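Outer membrane protein SusF (Bacteroides thetaiotaomicron, PDB 4FE9) binds starch at the bacterial cell surface through carbohydrate-binding modules, ahead of its transport into the periplasm for degradation. Local coordinates at residues T208-S220 with F224-A236. Sequence-based numbering, arbitrary orientation.
Sequences TKALGSSVDGDDS and FVSWTNAGAINTA. With GLC (alpha-D-glucopyranose), chain B.
The glucose-binding edge of the first carbohydrate-binding module is built where Asp216 meets Ala232 and a sugar. Its two carboxylate oxygens each accept from one of two neighbouring hydroxyls: OD2 from GLC O3 at 2.6 Å, OD1 from GLC O2. OD1 also takes the amide N of Ala232 at 2.7 Å on its anti lone pair, so this one amide helps hold the carboxylate's rotation. CG lies anti to the backbone N (chi1 -165°), which carries OD1 to Ala232 N and the sugar. Ala232 CB lies 3.5 Å from GLC O2. Asp158 and Asn191 also hydrogen-bond this glucose; ND2 of Asn234 bonds Asn191 OD1, a second-shell tie. The loop 208-220 runs between two stretches of 224-236 in this antiparallel β-sheet module. Gly212 pairs with Ser226 through two backbone bonds, and Ser213 with Gly231 through two more. A side chain on Gly212 would run into Gly231 O, and Ala230 CB lies 3.3 Å from its N. A type II turn from Val215 to Asp218 follows, its Gly217 N giving 2.7 Å to Ala232 O. Ser213 OG, between its own N and carbonyl carbon (chi1 57°), donates to Val215 O at 2.7 Å, on the face opposite Asp218 N. An alanine at Ser213 is likely to leave the turn without this brace, Val215 O keeping just the Asp218 amide of the two donors. Ile233 CG1 packs 3.8 Å from Ser213 CB.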
loop_
_atom_site.group_PDB
_atom_site.type_symbol
_atom_site.label_atom_id
_atom_site.label_comp_id
_atom_site.label_asym_id
_atom_site.label_seq_id
_atom_site.Cartn_x
_atom_site.Cartn_y
_atom_site.Cartn_z
ATOM N N THR A 208 27.080 18.971 2.887
ATOM C CA THR A 208 26.109 19.950 3.386
ATOM C C THR A 208 24.755 19.867 2.646
ATOM O O THR A 208 23.778 20.440 3.086
ATOM C CB THR A 208 26.634 21.401 3.325
ATOM O OG1 THR A 208 26.760 21.799 1.954
ATOM C CG2 THR A 208 27.982 21.532 4.019
ATOM N N LYS A 209 24.676 19.100 1.569
ATOM C CA LYS A 209 23.452 19.090 0.795
ATOM C C LYS A 209 22.642 17.843 0.974
ATOM O O LYS A 209 21.743 17.596 0.211
ATOM C CB LYS A 209 23.723 19.351 -0.702
ATOM C CG LYS A 209 24.512 20.592 -0.957
ATOM C CD LYS A 209 24.305 21.136 -2.381
ATOM C CE LYS A 209 24.780 22.583 -2.453
ATOM N NZ LYS A 209 25.394 22.892 -3.783
ATOM N N ALA A 210 22.981 17.033 1.984
ATOM C CA ALA A 210 22.257 15.790 2.259
ATOM C C ALA A 210 20.791 15.980 2.545
ATOM O O ALA A 210 20.412 16.857 3.327
ATOM C CB ALA A 210 22.901 15.054 3.429
ATOM N N LEU A 211 19.994 15.017 2.112
ATOM C CA LEU A 211 18.714 14.786 2.697
ATOM C C LEU A 211 18.774 13.526 3.547
ATOM O O LEU A 211 19.323 12.501 3.121
ATOM C CB LEU A 211 17.656 14.614 1.614
ATOM C CG LEU A 211 17.648 15.749 0.561
ATOM C CD1 LEU A 211 16.783 15.356 -0.583
ATOM C CD2 LEU A 211 17.130 17.064 1.198
ATOM N N GLY A 212 18.122 13.554 4.697
ATOM C CA GLY A 212 18.210 12.405 5.625
ATOM C C GLY A 212 17.166 12.447 6.676
ATOM O O GLY A 212 16.022 12.765 6.398
ATOM N N SER A 213 17.495 11.975 7.863
ATOM C CA SER A 213 16.507 12.007 8.940
ATOM C C SER A 213 16.902 13.019 9.995
ATOM O O SER A 213 18.030 13.523 9.990
ATOM C CB SER A 213 16.316 10.639 9.562
ATOM O OG SER A 213 17.546 10.146 10.046
ATOM N N SER A 214 15.947 13.364 10.858
ATOM C CA SER A 214 16.216 14.250 11.975
ATOM C C SER A 214 17.277 13.674 12.910
ATOM O O SER A 214 18.103 14.396 13.428
ATOM C CB SER A 214 14.943 14.497 12.755
ATOM O OG SER A 214 14.541 15.813 12.535
ATOM N N VAL A 215 17.131 12.396 13.232
ATOM C CA VAL A 215 18.042 11.705 14.136
ATOM C C VAL A 215 19.049 10.868 13.334
ATOM O O VAL A 215 18.656 10.094 12.456
ATOM C CB VAL A 215 17.231 10.744 15.049
ATOM C CG1 VAL A 215 18.163 9.845 15.850
ATOM C CG2 VAL A 215 16.285 11.563 15.973
ATOM N N ASP A 216 20.337 11.036 13.617
ATOM C CA ASP A 216 21.370 10.207 12.981
ATOM C C ASP A 216 21.208 8.736 13.361
ATOM O O ASP A 216 21.085 8.412 14.514
ATOM C CB ASP A 216 22.779 10.721 13.323
ATOM C CG ASP A 216 23.863 10.128 12.408
ATOM O OD1 ASP A 216 23.601 9.917 11.195
ATOM O OD2 ASP A 216 24.972 9.832 12.910
ATOM N N GLY A 217 20.988 7.896 12.367
ATOM C CA GLY A 217 20.850 6.474 12.588
ATOM C C GLY A 217 19.414 6.060 12.826
ATOM O O GLY A 217 19.161 4.947 13.264
ATOM N N ASP A 218 18.466 6.974 12.581
ATOM C CA ASP A 218 17.017 6.656 12.693
ATOM C C ASP A 218 16.734 5.262 12.131
ATOM O O ASP A 218 17.041 4.976 10.970
ATOM C CB ASP A 218 16.197 7.691 11.920
ATOM C CG ASP A 218 14.679 7.459 12.030
ATOM O OD1 ASP A 218 13.942 8.450 12.107
ATOM O OD2 ASP A 218 14.229 6.317 11.854
ATOM N N ASP A 219 16.064 4.424 12.912
ATOM C CA ASP A 219 15.779 3.069 12.454
ATOM C C ASP A 219 14.305 2.788 12.392
ATOM O O ASP A 219 13.891 1.650 12.390
ATOM C CB ASP A 219 16.530 1.997 13.290
ATOM C CG ASP A 219 16.159 2.028 14.781
ATOM O OD1 ASP A 219 15.240 2.793 15.165
ATOM O OD2 ASP A 219 16.816 1.302 15.579
ATOM N N SER A 220 13.511 3.832 12.228
ATOM C CA SER A 220 12.050 3.686 12.250
ATOM C C SER A 220 11.536 3.021 10.977
ATOM O O SER A 220 10.478 2.414 10.981
ATOM C CB SER A 220 11.378 5.049 12.420
ATOM O OG SER A 220 11.450 5.779 11.201
ATOM N N PHE A 224 10.047 11.335 8.468
ATOM C CA PHE A 224 10.213 12.543 7.691
ATOM C C PHE A 224 11.624 12.646 7.175
ATOM O O PHE A 224 12.575 12.274 7.865
ATOM C CB PHE A 224 9.882 13.777 8.558
ATOM C CG PHE A 224 8.399 13.989 8.765
ATOM C CD1 PHE A 224 7.582 14.304 7.698
ATOM C CD2 PHE A 224 7.810 13.740 10.014
ATOM C CE1 PHE A 224 6.194 14.394 7.861
ATOM C CE2 PHE A 224 6.432 13.921 10.209
ATOM C CZ PHE A 224 5.636 14.301 9.151
ATOM N N VAL A 225 11.781 13.306 6.044
ATOM C CA VAL A 225 13.100 13.696 5.569
ATOM C C VAL A 225 13.464 15.067 6.060
ATOM O O VAL A 225 12.694 15.999 5.899
ATOM C CB VAL A 225 13.122 13.693 4.032
ATOM C CG1 VAL A 225 14.487 14.187 3.507
ATOM C CG2 VAL A 225 12.800 12.311 3.524
ATOM N N SER A 226 14.720 15.240 6.441
ATOM C CA SER A 226 15.214 16.510 6.874
ATOM C C SER A 226 16.248 17.053 5.874
ATOM O O SER A 226 16.994 16.270 5.254
ATOM C CB SER A 226 15.873 16.353 8.244
ATOM O OG SER A 226 16.657 17.487 8.537
ATOM N N TRP A 227 16.278 18.371 5.707
ATOM C CA TRP A 227 17.252 19.006 4.849
ATOM C C TRP A 227 18.135 19.924 5.612
ATOM O O TRP A 227 18.818 20.761 5.031
ATOM C CB TRP A 227 16.573 19.778 3.696
ATOM C CG TRP A 227 15.501 20.743 4.149
ATOM C CD1 TRP A 227 15.669 22.053 4.519
ATOM C CD2 TRP A 227 14.107 20.494 4.182
ATOM N NE1 TRP A 227 14.450 22.622 4.798
ATOM C CE2 TRP A 227 13.473 21.694 4.571
ATOM C CE3 TRP A 227 13.319 19.349 3.975
ATOM C CZ2 TRP A 227 12.116 21.789 4.729
ATOM C CZ3 TRP A 227 11.988 19.456 4.103
ATOM C CH2 TRP A 227 11.390 20.661 4.562
ATOM N N THR A 228 18.094 19.822 6.934
ATOM C CA THR A 228 18.877 20.719 7.764
ATOM C C THR A 228 19.784 19.974 8.735
ATOM O O THR A 228 19.314 19.365 9.674
ATOM C CB THR A 228 17.980 21.703 8.564
ATOM O OG1 THR A 228 16.936 22.216 7.711
ATOM C CG2 THR A 228 18.840 22.882 9.071
ATOM N N ASN A 229 21.073 19.976 8.453
ATOM C CA ASN A 229 22.025 19.099 9.150
ATOM C C ASN A 229 21.575 17.645 9.237
ATOM O O ASN A 229 21.586 17.070 10.320
ATOM C CB ASN A 229 22.258 19.603 10.578
ATOM C CG ASN A 229 23.231 20.750 10.631
ATOM O OD1 ASN A 229 22.832 21.915 10.806
ATOM N ND2 ASN A 229 24.517 20.448 10.421
ATOM N N ALA A 230 21.096 17.094 8.132
ATOM C CA ALA A 230 20.426 15.805 8.145
ATOM C C ALA A 230 21.371 14.724 8.653
ATOM O O ALA A 230 22.560 14.751 8.348
ATOM C CB ALA A 230 19.913 15.446 6.763
ATOM N N GLY A 231 20.842 13.858 9.518
ATOM C CA GLY A 231 21.479 12.601 9.883
ATOM C C GLY A 231 21.280 11.514 8.847
ATOM O O GLY A 231 20.375 11.595 8.024
ATOM N N ALA A 232 22.009 10.409 9.020
ATOM C CA ALA A 232 21.830 9.224 8.198
ATOM C C ALA A 232 20.605 8.408 8.607
ATOM O O ALA A 232 20.231 8.342 9.796
ATOM C CB ALA A 232 23.099 8.367 8.215
ATOM N N ILE A 233 19.890 7.902 7.610
ATOM C CA ILE A 233 18.813 6.996 7.860
ATOM C C ILE A 233 19.381 5.588 7.959
ATOM O O ILE A 233 20.274 5.196 7.161
ATOM C CB ILE A 233 17.784 7.042 6.736
ATOM C CG1 ILE A 233 17.228 8.485 6.539
ATOM C CG2 ILE A 233 16.685 6.011 6.974
ATOM C CD1 ILE A 233 16.516 8.702 5.210
ATOM N N ASN A 234 18.853 4.795 8.888
ATOM C CA ASN A 234 19.234 3.395 8.935
ATOM C C ASN A 234 18.184 2.475 8.292
ATOM O O ASN A 234 17.001 2.632 8.517
ATOM C CB ASN A 234 19.545 2.952 10.382
ATOM C CG ASN A 234 20.192 1.598 10.431
ATOM O OD1 ASN A 234 19.500 0.604 10.361
ATOM N ND2 ASN A 234 21.482 1.574 10.171
ATOM N N THR A 235 18.622 1.501 7.497
ATOM C CA THR A 235 17.652 0.607 6.839
ATOM C C THR A 235 16.836 -0.208 7.826
ATOM O O THR A 235 15.734 -0.621 7.507
ATOM C CB THR A 235 18.305 -0.347 5.812
ATOM O OG1 THR A 235 19.315 -1.141 6.465
ATOM C CG2 THR A 235 18.934 0.434 4.756
ATOM N N ALA A 236 17.396 -0.473 9.012
ATOM C CA ALA A 236 16.735 -1.354 10.011
ATOM C C ALA A 236 16.571 -2.814 9.547
ATOM O O ALA A 236 16.618 -3.741 10.368
ATOM C CB ALA A 236 15.383 -0.778 10.475
HETATM C C1 GLC B . 27.058 7.959 8.488
HETATM C C2 GLC B . 26.325 8.142 9.784
HETATM C C3 GLC B . 27.216 7.804 10.960
HETATM C C4 GLC B . 27.905 6.462 10.762
HETATM C C5 GLC B . 28.219 6.102 9.503
HETATM C C6 GLC B . 28.895 4.775 9.300
HETATM O O2 GLC B . 25.904 9.513 9.880
HETATM O O3 GLC B . 26.418 7.824 12.136
HETATM O O4 GLC B . 28.946 6.103 11.716
HETATM O O5 GLC B . 27.476 6.618 8.367
HETATM O O6 GLC B . 27.868 3.785 9.214
HETATM O O HOH W 1 21.322 20.828 4.259
HETATM O O HOH W 2 21.460 18.469 5.353
HETATM O O HOH W 3 13.207 12.264 10.359
#